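Local coordinates for spindle assembly abnormal protein 6 homolog (Drosophila melanogaster, PDB 5AL7) that builds the central scaffold of the centriole, its homodimers assembling into the ninefold cartwheel needed for centriole and centrosome duplication, at residues A[42-54]-A[62-74]. The protein carries 1 engineered substitution. Residues are numbered along the deposited sequence; the frame is centred on the assembly and turned at random.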
# COMPACT_ATOMS: atom_id res chain seq x y z
N ARG A 42 -30.72 2.27 -15.18
CA ARG A 42 -30.30 1.51 -13.99
C ARG A 42 -28.78 1.28 -13.92
O ARG A 42 -28.30 0.46 -13.13
CB ARG A 42 -31.00 0.14 -13.98
CG ARG A 42 -32.51 0.21 -13.87
CD ARG A 42 -33.15 -1.09 -14.36
NE ARG A 42 -34.60 -1.07 -14.20
CZ ARG A 42 -35.44 -1.96 -14.73
NH1 ARG A 42 -34.97 -2.96 -15.46
NH2 ARG A 42 -36.75 -1.85 -14.52
N SER A 43 -28.05 1.99 -14.77
CA SER A 43 -26.61 1.86 -14.89
C SER A 43 -25.84 2.90 -14.08
O SER A 43 -26.43 3.68 -13.33
CB SER A 43 -26.21 2.00 -16.35
OG SER A 43 -26.75 0.94 -17.11
N SER A 44 -24.53 2.94 -14.28
CA SER A 44 -23.73 4.01 -13.68
C SER A 44 -22.39 4.15 -14.40
O SER A 44 -21.97 3.23 -15.07
CB SER A 44 -23.53 3.76 -12.17
OG SER A 44 -22.85 2.54 -11.90
N LYS A 45 -21.76 5.31 -14.34
CA LYS A 45 -20.43 5.47 -14.93
C LYS A 45 -19.44 5.82 -13.85
O LYS A 45 -19.57 6.85 -13.21
CB LYS A 45 -20.41 6.55 -16.01
CG LYS A 45 -20.09 6.03 -17.39
CD LYS A 45 -20.04 7.14 -18.41
CE LYS A 45 -21.19 7.04 -19.39
NZ LYS A 45 -21.02 7.96 -20.53
N ARG A 46 -18.45 4.95 -13.64
CA ARG A 46 -17.50 5.10 -12.53
C ARG A 46 -16.06 5.20 -13.00
O ARG A 46 -15.70 4.64 -14.03
CB ARG A 46 -17.62 3.91 -11.56
CG ARG A 46 -19.04 3.63 -11.11
CD ARG A 46 -19.10 2.48 -10.15
NE ARG A 46 -20.47 2.25 -9.71
CZ ARG A 46 -20.83 1.32 -8.84
NH1 ARG A 46 -19.91 0.52 -8.32
NH2 ARG A 46 -22.10 1.18 -8.50
N SER A 47 -15.23 5.91 -12.23
CA SER A 47 -13.79 5.95 -12.52
C SER A 47 -13.08 4.71 -12.01
O SER A 47 -13.06 4.45 -10.81
CB SER A 47 -13.11 7.18 -11.90
OG SER A 47 -13.28 8.33 -12.69
N CYS A 48 -12.48 3.96 -12.94
CA CYS A 48 -11.76 2.75 -12.62
C CYS A 48 -10.29 2.86 -12.99
O CYS A 48 -9.86 3.80 -13.64
CB CYS A 48 -12.37 1.55 -13.33
SG CYS A 48 -14.08 1.17 -12.86
N LEU A 49 -9.52 1.86 -12.57
CA LEU A 49 -8.11 1.71 -12.90
C LEU A 49 -7.94 0.39 -13.60
O LEU A 49 -8.31 -0.67 -13.05
CB LEU A 49 -7.25 1.73 -11.64
CG LEU A 49 -7.11 3.04 -10.88
CD1 LEU A 49 -6.61 2.73 -9.50
CD2 LEU A 49 -6.14 3.97 -11.61
N LEU A 50 -7.40 0.43 -14.81
CA LEU A 50 -7.19 -0.78 -15.57
C LEU A 50 -5.73 -1.20 -15.60
O LEU A 50 -4.82 -0.38 -15.83
CB LEU A 50 -7.73 -0.63 -16.98
CG LEU A 50 -7.82 -2.00 -17.67
CD1 LEU A 50 -9.14 -2.07 -18.40
CD2 LEU A 50 -6.68 -2.22 -18.64
N TYR A 51 -5.55 -2.50 -15.36
CA TYR A 51 -4.28 -3.20 -15.35
C TYR A 51 -4.30 -4.31 -16.39
O TYR A 51 -5.05 -5.27 -16.24
CB TYR A 51 -4.00 -3.83 -13.99
CG TYR A 51 -4.03 -2.90 -12.81
CD1 TYR A 51 -5.22 -2.64 -12.13
CD2 TYR A 51 -2.87 -2.29 -12.37
CE1 TYR A 51 -5.24 -1.78 -11.04
CE2 TYR A 51 -2.89 -1.43 -11.28
CZ TYR A 51 -4.06 -1.19 -10.62
OH TYR A 51 -4.06 -0.33 -9.55
N ALA A 52 -3.45 -4.22 -17.41
CA ALA A 52 -3.47 -5.26 -18.44
C ALA A 52 -2.12 -5.98 -18.52
O ALA A 52 -1.11 -5.36 -18.88
CB ALA A 52 -3.85 -4.64 -19.79
N GLU A 53 -2.09 -7.27 -18.20
CA GLU A 53 -0.80 -7.96 -18.27
C GLU A 53 -0.89 -9.42 -18.75
O GLU A 53 -1.90 -10.09 -18.54
CB GLU A 53 -0.10 -7.90 -16.89
CG GLU A 53 -0.91 -8.44 -15.72
CD GLU A 53 -0.40 -7.97 -14.35
OE1 GLU A 53 0.13 -6.84 -14.25
OE2 GLU A 53 -0.52 -8.73 -13.37
N ARG A 54 0.18 -9.89 -19.39
CA ARG A 54 0.23 -11.27 -19.89
C ARG A 54 1.49 -12.03 -19.40
O ARG A 54 2.42 -11.45 -18.84
CB ARG A 54 0.18 -11.30 -21.42
CG ARG A 54 1.52 -10.99 -22.06
CD ARG A 54 1.54 -11.23 -23.56
NE ARG A 54 2.90 -11.07 -24.08
CZ ARG A 54 3.37 -9.96 -24.64
NH1 ARG A 54 2.58 -8.90 -24.79
NH2 ARG A 54 4.63 -9.91 -25.05
N GLN A 62 -4.43 -11.49 -18.45
CA GLN A 62 -5.33 -11.04 -17.40
C GLN A 62 -5.56 -9.54 -17.45
O GLN A 62 -4.60 -8.75 -17.62
CB GLN A 62 -4.83 -11.43 -16.02
CG GLN A 62 -5.94 -11.43 -14.98
CD GLN A 62 -5.43 -11.51 -13.58
OE1 GLN A 62 -4.78 -10.59 -13.09
NE2 GLN A 62 -5.73 -12.61 -12.90
N LEU A 63 -6.83 -9.16 -17.36
CA LEU A 63 -7.25 -7.77 -17.26
C LEU A 63 -7.89 -7.54 -15.90
O LEU A 63 -8.87 -8.20 -15.54
CB LEU A 63 -8.25 -7.40 -18.36
CG LEU A 63 -7.87 -7.55 -19.83
CD1 LEU A 63 -9.08 -7.33 -20.72
CD2 LEU A 63 -6.78 -6.58 -20.17
N ARG A 64 -7.33 -6.62 -15.14
CA ARG A 64 -7.88 -6.27 -13.84
C ARG A 64 -8.48 -4.88 -13.85
O ARG A 64 -7.86 -3.92 -14.32
CB ARG A 64 -6.82 -6.39 -12.74
CG ARG A 64 -6.57 -7.82 -12.32
CD ARG A 64 -5.52 -7.91 -11.25
NE ARG A 64 -4.19 -7.80 -11.85
CZ ARG A 64 -3.39 -6.76 -11.67
NH1 ARG A 64 -3.78 -5.76 -10.87
NH2 ARG A 64 -2.21 -6.73 -12.26
N LEU A 65 -9.69 -4.79 -13.33
CA LEU A 65 -10.40 -3.53 -13.25
C LEU A 65 -10.72 -3.20 -11.79
O LEU A 65 -11.37 -3.99 -11.10
CB LEU A 65 -11.67 -3.61 -14.08
CG LEU A 65 -12.41 -2.34 -14.48
CD1 LEU A 65 -11.63 -1.58 -15.55
CD2 LEU A 65 -13.77 -2.75 -14.97
N THR A 66 -10.24 -2.06 -11.30
CA THR A 66 -10.50 -1.69 -9.91
C THR A 66 -11.26 -0.37 -9.82
O THR A 66 -11.04 0.52 -10.63
CB THR A 66 -9.19 -1.55 -9.10
OG1 THR A 66 -8.40 -0.48 -9.63
CG2 THR A 66 -8.39 -2.84 -9.13
N GLU A 67 -12.19 -0.24 -8.88
CA GLU A 67 -12.83 1.06 -8.69
C GLU A 67 -11.86 1.99 -7.98
O GLU A 67 -11.40 1.67 -6.89
CB GLU A 67 -14.12 0.92 -7.92
CG GLU A 67 -15.22 0.27 -8.70
CD GLU A 67 -16.55 0.34 -7.99
OE1 GLU A 67 -16.89 1.44 -7.47
OE2 GLU A 67 -17.24 -0.70 -7.98
N LYS A 68 -11.58 3.14 -8.58
CA LYS A 68 -10.56 4.05 -8.05
C LYS A 68 -10.77 4.38 -6.59
O LYS A 68 -9.82 4.37 -5.81
CB LYS A 68 -10.56 5.34 -8.86
CG LYS A 68 -9.32 6.20 -8.69
CD LYS A 68 -9.49 7.53 -9.38
CE LYS A 68 -8.35 8.49 -9.13
NZ LYS A 68 -8.64 9.82 -9.76
N SER A 69 -12.02 4.65 -6.22
CA SER A 69 -12.40 5.04 -4.87
C SER A 69 -12.16 3.93 -3.83
O SER A 69 -11.83 4.19 -2.67
CB SER A 69 -13.87 5.46 -4.86
OG SER A 69 -14.70 4.35 -5.16
N ASP A 70 -12.35 2.68 -4.25
CA ASP A 70 -12.08 1.53 -3.39
C ASP A 70 -11.53 0.40 -4.23
O ASP A 70 -12.29 -0.35 -4.85
CB ASP A 70 -13.33 1.07 -2.65
CG ASP A 70 -13.01 0.13 -1.48
OD1 ASP A 70 -11.93 -0.47 -1.48
OD2 ASP A 70 -13.85 -0.02 -0.57
N GLN A 71 -10.20 0.25 -4.23
CA GLN A 71 -9.56 -0.74 -5.09
C GLN A 71 -9.82 -2.16 -4.64
O GLN A 71 -9.43 -3.10 -5.31
CB GLN A 71 -8.06 -0.48 -5.19
CG GLN A 71 -7.71 0.75 -6.03
CD GLN A 71 -6.33 0.66 -6.67
OE1 GLN A 71 -6.16 0.06 -7.75
NE2 GLN A 71 -5.34 1.28 -6.03
N ARG A 72 -10.51 -2.32 -3.51
CA ARG A 72 -10.97 -3.63 -3.04
C ARG A 72 -12.08 -4.15 -3.94
O ARG A 72 -12.38 -5.35 -3.95
CB ARG A 72 -11.47 -3.54 -1.61
CG ARG A 72 -10.39 -3.23 -0.60
CD ARG A 72 -10.97 -3.21 0.78
NE ARG A 72 -11.86 -2.08 0.99
CZ ARG A 72 -12.61 -1.94 2.06
NH1 ARG A 72 -12.57 -2.87 3.01
NH2 ARG A 72 -13.41 -0.88 2.20
N ARG A 73 -12.75 -3.23 -4.64
CA ARG A 73 -13.78 -3.58 -5.61
C ARG A 73 -13.13 -3.98 -6.94
O ARG A 73 -12.92 -3.14 -7.82
CB ARG A 73 -14.77 -2.42 -5.81
CG ARG A 73 -15.32 -1.81 -4.52
CD ARG A 73 -16.76 -1.33 -4.72
NE ARG A 73 -17.75 -2.28 -4.19
CZ ARG A 73 -19.00 -2.41 -4.63
NH1 ARG A 73 -19.43 -1.68 -5.65
NH2 ARG A 73 -19.81 -3.31 -4.07
N MET A 74 -12.76 -5.25 -7.04
CA MET A 74 -11.98 -5.76 -8.16
C MET A 74 -12.71 -6.76 -9.04
O MET A 74 -13.36 -7.69 -8.56
CB MET A 74 -10.69 -6.40 -7.63
CG MET A 74 -9.59 -6.55 -8.65
SD MET A 74 -8.11 -7.14 -7.84
CE MET A 74 -7.59 -5.66 -6.99
O HOH W 1 -14.96 4.53 -8.07
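Tyr-51 meets two polar groups at once: Arg-64 NH1 lies over one face of its ring, offset toward the rim, while Tyr-51 OH donates to Gln-71 OE1 (2.8 Å) on a lone pair in the carbonyl plane. Tyr-51 and Arg-64 face each other in the antiparallel β-hairpin of strands 44-55 and 60-67, in the globular N-terminal head domain of SAS-6. Ring and Gln-71 amide are nearly coplanar, 7° apart, and Thr-66 OG1 gives OE1 a second bond; with both bonds Gln-71 OE1 ties the turn after strand 60-67 to the hairpin. Arg-64, bent at its third torsion (chi3 -79°), sets its guanidinium 25° from the tyrosine ring and turns NH2 to Glu-53 OE2 at 2.8 Å, a salt bridge whose hydrogen bond is weak. Tyr-167 of helix 161-187 makes a cation-pi contact with the same arginine, joining this face to the long helix that leads into the predicted coiled coil. Leu-50, Ala-52, Leu-63 and Leu-65 line the other face; Leu-50 CD1 meets Leu-65 CD1 at 3.8 Å, and Leu-108 of helix 97-113 packs on the first three. Paired backbone bonds link Leu-49 with Thr-66, Tyr-51 with Arg-64 and Glu-53 with Gln-62. Beyond them Lys-68 N donates to Ser-47 O, and Arg-46, Glu-67 and Arg-73 form a salt-bridge network: Glu-67 OE2 takes weak hydrogen bonds from Arg-46 NH1 at 3.0 Å and from Arg-73 NH1 at 3.3 Å.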